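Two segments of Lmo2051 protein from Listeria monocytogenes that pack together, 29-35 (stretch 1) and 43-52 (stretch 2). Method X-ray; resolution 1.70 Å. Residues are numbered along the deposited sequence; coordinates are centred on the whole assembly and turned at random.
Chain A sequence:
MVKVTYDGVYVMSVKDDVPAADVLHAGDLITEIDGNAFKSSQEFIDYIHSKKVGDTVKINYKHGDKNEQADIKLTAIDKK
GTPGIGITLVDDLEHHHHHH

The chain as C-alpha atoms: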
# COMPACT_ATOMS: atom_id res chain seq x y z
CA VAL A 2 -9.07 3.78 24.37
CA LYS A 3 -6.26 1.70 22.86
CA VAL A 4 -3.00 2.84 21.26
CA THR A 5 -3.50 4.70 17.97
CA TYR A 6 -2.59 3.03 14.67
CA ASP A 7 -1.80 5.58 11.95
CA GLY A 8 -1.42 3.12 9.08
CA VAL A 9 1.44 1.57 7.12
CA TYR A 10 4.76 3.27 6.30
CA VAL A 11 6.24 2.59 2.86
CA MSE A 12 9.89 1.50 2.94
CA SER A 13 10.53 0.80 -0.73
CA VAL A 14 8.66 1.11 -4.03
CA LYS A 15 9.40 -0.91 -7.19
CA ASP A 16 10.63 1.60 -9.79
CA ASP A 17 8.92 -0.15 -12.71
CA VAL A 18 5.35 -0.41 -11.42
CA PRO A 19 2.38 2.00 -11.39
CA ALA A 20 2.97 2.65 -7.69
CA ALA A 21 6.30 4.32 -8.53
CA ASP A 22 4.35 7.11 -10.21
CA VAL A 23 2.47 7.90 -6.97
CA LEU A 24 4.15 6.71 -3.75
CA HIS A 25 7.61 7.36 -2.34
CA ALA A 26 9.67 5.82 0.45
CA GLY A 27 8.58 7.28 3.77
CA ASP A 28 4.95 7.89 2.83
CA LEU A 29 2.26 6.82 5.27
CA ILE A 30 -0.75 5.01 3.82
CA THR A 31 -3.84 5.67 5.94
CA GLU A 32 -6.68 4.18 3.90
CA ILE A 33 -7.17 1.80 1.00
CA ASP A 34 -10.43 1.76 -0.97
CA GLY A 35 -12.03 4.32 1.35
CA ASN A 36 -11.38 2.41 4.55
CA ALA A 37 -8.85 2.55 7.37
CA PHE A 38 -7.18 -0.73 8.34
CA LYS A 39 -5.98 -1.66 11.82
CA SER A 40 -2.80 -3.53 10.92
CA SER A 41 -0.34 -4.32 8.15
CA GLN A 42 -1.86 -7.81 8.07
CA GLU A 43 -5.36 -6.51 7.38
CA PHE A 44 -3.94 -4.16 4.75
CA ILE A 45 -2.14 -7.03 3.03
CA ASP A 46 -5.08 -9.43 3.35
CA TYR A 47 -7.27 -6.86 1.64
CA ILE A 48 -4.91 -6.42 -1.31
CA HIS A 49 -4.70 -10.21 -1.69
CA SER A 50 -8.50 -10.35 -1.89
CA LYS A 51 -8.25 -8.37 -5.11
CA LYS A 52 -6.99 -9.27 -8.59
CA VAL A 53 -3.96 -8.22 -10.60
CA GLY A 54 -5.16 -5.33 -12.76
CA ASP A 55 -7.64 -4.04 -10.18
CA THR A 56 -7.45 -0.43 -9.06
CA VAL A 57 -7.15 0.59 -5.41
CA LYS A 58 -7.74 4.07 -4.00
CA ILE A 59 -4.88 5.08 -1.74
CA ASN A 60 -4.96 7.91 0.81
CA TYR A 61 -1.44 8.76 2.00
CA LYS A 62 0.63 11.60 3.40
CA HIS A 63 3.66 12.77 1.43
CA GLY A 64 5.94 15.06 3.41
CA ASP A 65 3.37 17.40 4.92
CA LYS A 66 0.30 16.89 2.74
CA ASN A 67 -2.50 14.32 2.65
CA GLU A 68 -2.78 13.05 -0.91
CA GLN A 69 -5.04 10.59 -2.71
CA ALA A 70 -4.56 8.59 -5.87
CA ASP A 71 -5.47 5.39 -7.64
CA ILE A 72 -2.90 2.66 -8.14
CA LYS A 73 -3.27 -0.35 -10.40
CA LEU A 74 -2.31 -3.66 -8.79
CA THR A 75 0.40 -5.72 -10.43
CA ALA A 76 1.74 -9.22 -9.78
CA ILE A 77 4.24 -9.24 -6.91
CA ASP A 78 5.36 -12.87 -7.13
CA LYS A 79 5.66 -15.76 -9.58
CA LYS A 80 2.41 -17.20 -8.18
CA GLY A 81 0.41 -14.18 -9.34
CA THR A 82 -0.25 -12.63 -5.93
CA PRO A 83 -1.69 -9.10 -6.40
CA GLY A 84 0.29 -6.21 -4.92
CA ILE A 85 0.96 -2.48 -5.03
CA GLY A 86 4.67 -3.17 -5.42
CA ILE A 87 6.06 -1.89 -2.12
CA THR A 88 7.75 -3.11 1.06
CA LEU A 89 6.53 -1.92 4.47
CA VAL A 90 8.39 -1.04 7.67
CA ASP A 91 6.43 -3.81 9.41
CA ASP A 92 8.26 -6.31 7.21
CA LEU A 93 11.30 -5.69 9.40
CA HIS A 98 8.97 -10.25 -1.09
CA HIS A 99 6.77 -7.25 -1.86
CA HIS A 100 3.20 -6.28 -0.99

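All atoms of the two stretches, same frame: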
# COMPACT_ATOMS: atom_id res chain seq x y z
N LEU A 29 3.12 7.56 4.36
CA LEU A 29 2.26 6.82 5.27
C LEU A 29 0.93 6.60 4.58
O LEU A 29 0.26 7.56 4.18
CB LEU A 29 2.04 7.60 6.57
CG LEU A 29 0.97 7.06 7.52
CD1 LEU A 29 1.38 5.70 8.07
CD2 LEU A 29 0.76 8.05 8.65
N ILE A 30 0.54 5.34 4.44
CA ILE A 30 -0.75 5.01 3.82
C ILE A 30 -1.76 4.87 4.95
O ILE A 30 -1.58 4.04 5.84
CB ILE A 30 -0.67 3.70 3.03
CG1 ILE A 30 0.29 3.86 1.85
CG2 ILE A 30 -2.06 3.32 2.54
CD1 ILE A 30 0.51 2.57 1.04
N THR A 31 -2.82 5.67 4.90
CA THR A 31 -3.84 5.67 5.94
C THR A 31 -5.13 4.94 5.60
O THR A 31 -5.82 4.45 6.50
CB THR A 31 -4.19 7.11 6.35
OG1 THR A 31 -4.63 7.85 5.20
CG2 THR A 31 -2.96 7.80 6.93
N GLU A 32 -5.47 4.86 4.32
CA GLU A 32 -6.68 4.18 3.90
C GLU A 32 -6.51 3.58 2.52
O GLU A 32 -5.75 4.09 1.69
CB GLU A 32 -7.88 5.14 3.89
CG GLU A 32 -8.30 5.64 5.27
CD GLU A 32 -9.66 6.33 5.27
OE1 GLU A 32 -10.14 6.68 6.37
OE2 GLU A 32 -10.24 6.52 4.19
N ILE A 33 -7.20 2.47 2.29
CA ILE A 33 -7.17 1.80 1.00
C ILE A 33 -8.63 1.49 0.68
O ILE A 33 -9.36 0.90 1.49
CB ILE A 33 -6.29 0.52 1.05
CG1 ILE A 33 -6.25 -0.14 -0.33
CG2 ILE A 33 -6.81 -0.45 2.11
CD1 ILE A 33 -5.17 -1.21 -0.45
N ASP A 34 -9.06 1.93 -0.50
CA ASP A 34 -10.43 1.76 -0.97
C ASP A 34 -11.48 2.38 -0.03
O ASP A 34 -12.55 1.81 0.21
CB ASP A 34 -10.72 0.28 -1.25
CG ASP A 34 -10.19 -0.17 -2.61
OD1 ASP A 34 -10.26 -1.37 -2.94
OD2 ASP A 34 -9.71 0.70 -3.38
N GLY A 35 -11.14 3.56 0.47
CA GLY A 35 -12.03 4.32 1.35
C GLY A 35 -12.15 3.87 2.79
O GLY A 35 -13.00 4.37 3.53
N GLU A 43 -4.05 -6.76 7.97
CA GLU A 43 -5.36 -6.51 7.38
C GLU A 43 -5.18 -5.82 6.03
O GLU A 43 -5.90 -6.12 5.07
CB GLU A 43 -6.22 -5.62 8.28
CG GLU A 43 -7.60 -5.40 7.67
CD GLU A 43 -8.46 -4.37 8.37
OE1 GLU A 43 -9.45 -3.93 7.75
OE2 GLU A 43 -8.15 -4.00 9.53
N PHE A 44 -4.24 -4.90 5.97
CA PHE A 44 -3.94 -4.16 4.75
C PHE A 44 -3.52 -5.14 3.66
O PHE A 44 -4.03 -5.10 2.53
CB PHE A 44 -2.84 -3.13 5.04
CG PHE A 44 -2.35 -2.39 3.83
CD1 PHE A 44 -1.14 -2.73 3.23
CD2 PHE A 44 -3.05 -1.29 3.34
CE1 PHE A 44 -0.63 -1.98 2.17
CE2 PHE A 44 -2.56 -0.53 2.28
CZ PHE A 44 -1.35 -0.87 1.70
N ILE A 45 -2.61 -6.04 3.99
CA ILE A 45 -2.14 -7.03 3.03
C ILE A 45 -3.24 -8.00 2.65
O ILE A 45 -3.43 -8.29 1.47
CB ILE A 45 -0.94 -7.82 3.60
CG1 ILE A 45 0.21 -6.86 3.89
CG2 ILE A 45 -0.50 -8.89 2.60
CD1 ILE A 45 1.31 -7.46 4.75
N ASP A 46 -3.98 -8.50 3.63
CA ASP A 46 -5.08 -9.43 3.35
C ASP A 46 -6.04 -8.82 2.34
O ASP A 46 -6.49 -9.49 1.41
CB ASP A 46 -5.89 -9.77 4.60
CG ASP A 46 -5.15 -10.67 5.56
OD1 ASP A 46 -4.31 -11.48 5.10
OD2 ASP A 46 -5.42 -10.58 6.77
N TYR A 47 -6.35 -7.54 2.53
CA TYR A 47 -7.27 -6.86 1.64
C TYR A 47 -6.77 -6.84 0.20
O TYR A 47 -7.52 -7.17 -0.72
CB TYR A 47 -7.53 -5.43 2.13
CG TYR A 47 -8.53 -4.71 1.26
CD1 TYR A 47 -8.11 -3.89 0.21
CD2 TYR A 47 -9.90 -4.91 1.44
CE1 TYR A 47 -9.04 -3.30 -0.64
CE2 TYR A 47 -10.83 -4.32 0.60
CZ TYR A 47 -10.40 -3.52 -0.44
OH TYR A 47 -11.31 -2.95 -1.30
N ILE A 48 -5.50 -6.47 0.02
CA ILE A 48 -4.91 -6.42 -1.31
C ILE A 48 -5.00 -7.80 -1.95
O ILE A 48 -5.39 -7.93 -3.11
CB ILE A 48 -3.43 -5.96 -1.24
CG1 ILE A 48 -3.36 -4.51 -0.74
CG2 ILE A 48 -2.79 -6.09 -2.60
CD1 ILE A 48 -1.97 -4.05 -0.35
N HIS A 49 -4.66 -8.84 -1.18
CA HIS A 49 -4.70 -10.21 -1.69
C HIS A 49 -6.11 -10.68 -2.06
O HIS A 49 -6.26 -11.66 -2.78
CB HIS A 49 -4.12 -11.19 -0.67
CG HIS A 49 -2.64 -11.07 -0.48
ND1 HIS A 49 -1.90 -12.00 0.22
CD2 HIS A 49 -1.75 -10.13 -0.90
CE1 HIS A 49 -0.63 -11.64 0.22
NE2 HIS A 49 -0.51 -10.51 -0.45
N SER A 50 -7.13 -9.98 -1.57
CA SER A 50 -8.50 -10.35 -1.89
C SER A 50 -8.89 -9.77 -3.24
O SER A 50 -9.98 -10.02 -3.76
CB SER A 50 -9.47 -9.86 -0.80
OG SER A 50 -9.68 -8.46 -0.85
N LYS A 51 -7.99 -8.98 -3.82
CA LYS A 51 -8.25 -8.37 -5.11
C LYS A 51 -7.56 -9.15 -6.22
O LYS A 51 -7.02 -10.23 -5.98
CB LYS A 51 -7.77 -6.91 -5.10
CG LYS A 51 -8.43 -6.10 -4.00
CD LYS A 51 -9.95 -6.18 -4.11
CE LYS A 51 -10.63 -5.59 -2.88
NZ LYS A 51 -12.10 -5.38 -3.08
N LYS A 52 -7.59 -8.61 -7.43
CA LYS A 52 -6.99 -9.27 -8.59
C LYS A 52 -5.98 -8.36 -9.25
O LYS A 52 -6.10 -7.14 -9.19
CB LYS A 52 -8.06 -9.63 -9.62
CG LYS A 52 -9.17 -10.52 -9.12
CD LYS A 52 -10.48 -10.18 -9.83
CE LYS A 52 -10.35 -10.26 -11.34
NZ LYS A 52 -11.62 -9.86 -12.02

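A short strand, residues 29-33, lies against a helix that begins earlier in the chain and continues into the second stretch. The two elements point in broadly the same direction, their axes 37° apart and 10.2 Å from each other at closest approach. That spacing, typical of a helix resting on a sheet, leaves the space between the backbones to be filled by side chains, and every contact across it is made by them. The backbones come nearest at Ile33 and Phe44, whose CA atoms are 7.7 Å apart.

The strand does not alternate strictly here: Ile30 and Ile33 direct their CA-to-CB bonds toward the helix, while the two residues between them, Thr31 and Glu32, both point away and remain partly exposed. The backbone of Thr31 (phi/psi -102/-27) departs from regular strand values at this point. The helix answers with residues spaced three and four apart, Phe44, Tyr47 and Ile48, which its winding brings to neighbouring positions on one side. Its turns are held by backbone bonds such as Tyr47 N to Glu43 O (2.9 Å).

Ile33 is the central bump. Its extended side chain (chi1 and chi2 both t) carries CD1 into a hollow bounded by three helix residues: CD1 lies 3.8 Å from CE2 of Phe44, 4.0 Å from CD1 of Tyr47 and 3.8 Å from CG1 of Ile48. A slender methyl tip suits such a pocket, since it can touch two aromatic rings and an aliphatic chain at van der Waals distance. The CA-to-CB bond of Phe44 points sideways relative to the strand, but its flat ring comes nearer, and CE2 also meets CG2 of Ile30 at 3.9 Å. The ring thus bridges the two isoleucines, meeting both methyls obliquely. The packing of these apolar groups removes hydrocarbon surface from water.

Tyr47 joins these apolar contacts to a polar group. Its ring lies beside Ile33, while its hydroxyl reaches Asp34, just past the strand, and donates a short hydrogen bond from OH to OD1 (2.5 Å). The carboxylate oxygen sits near the ring plane, at the edge, where a phenolic hydroxyl can readily direct its proton. Tyrosine suits the place because one side chain offers both an apolar ring and a polar tip.

Lys51 completes this polar group. Its NZ makes a weak hydrogen bond to OH of Tyr47 (3.1 Å) and stands 4.4 Å from OD1 of Asp34, too far for a salt bridge but close enough for favourable electrostatics. Nearby, OG of Ser50 donates to O of Tyr47 (2.5 Å).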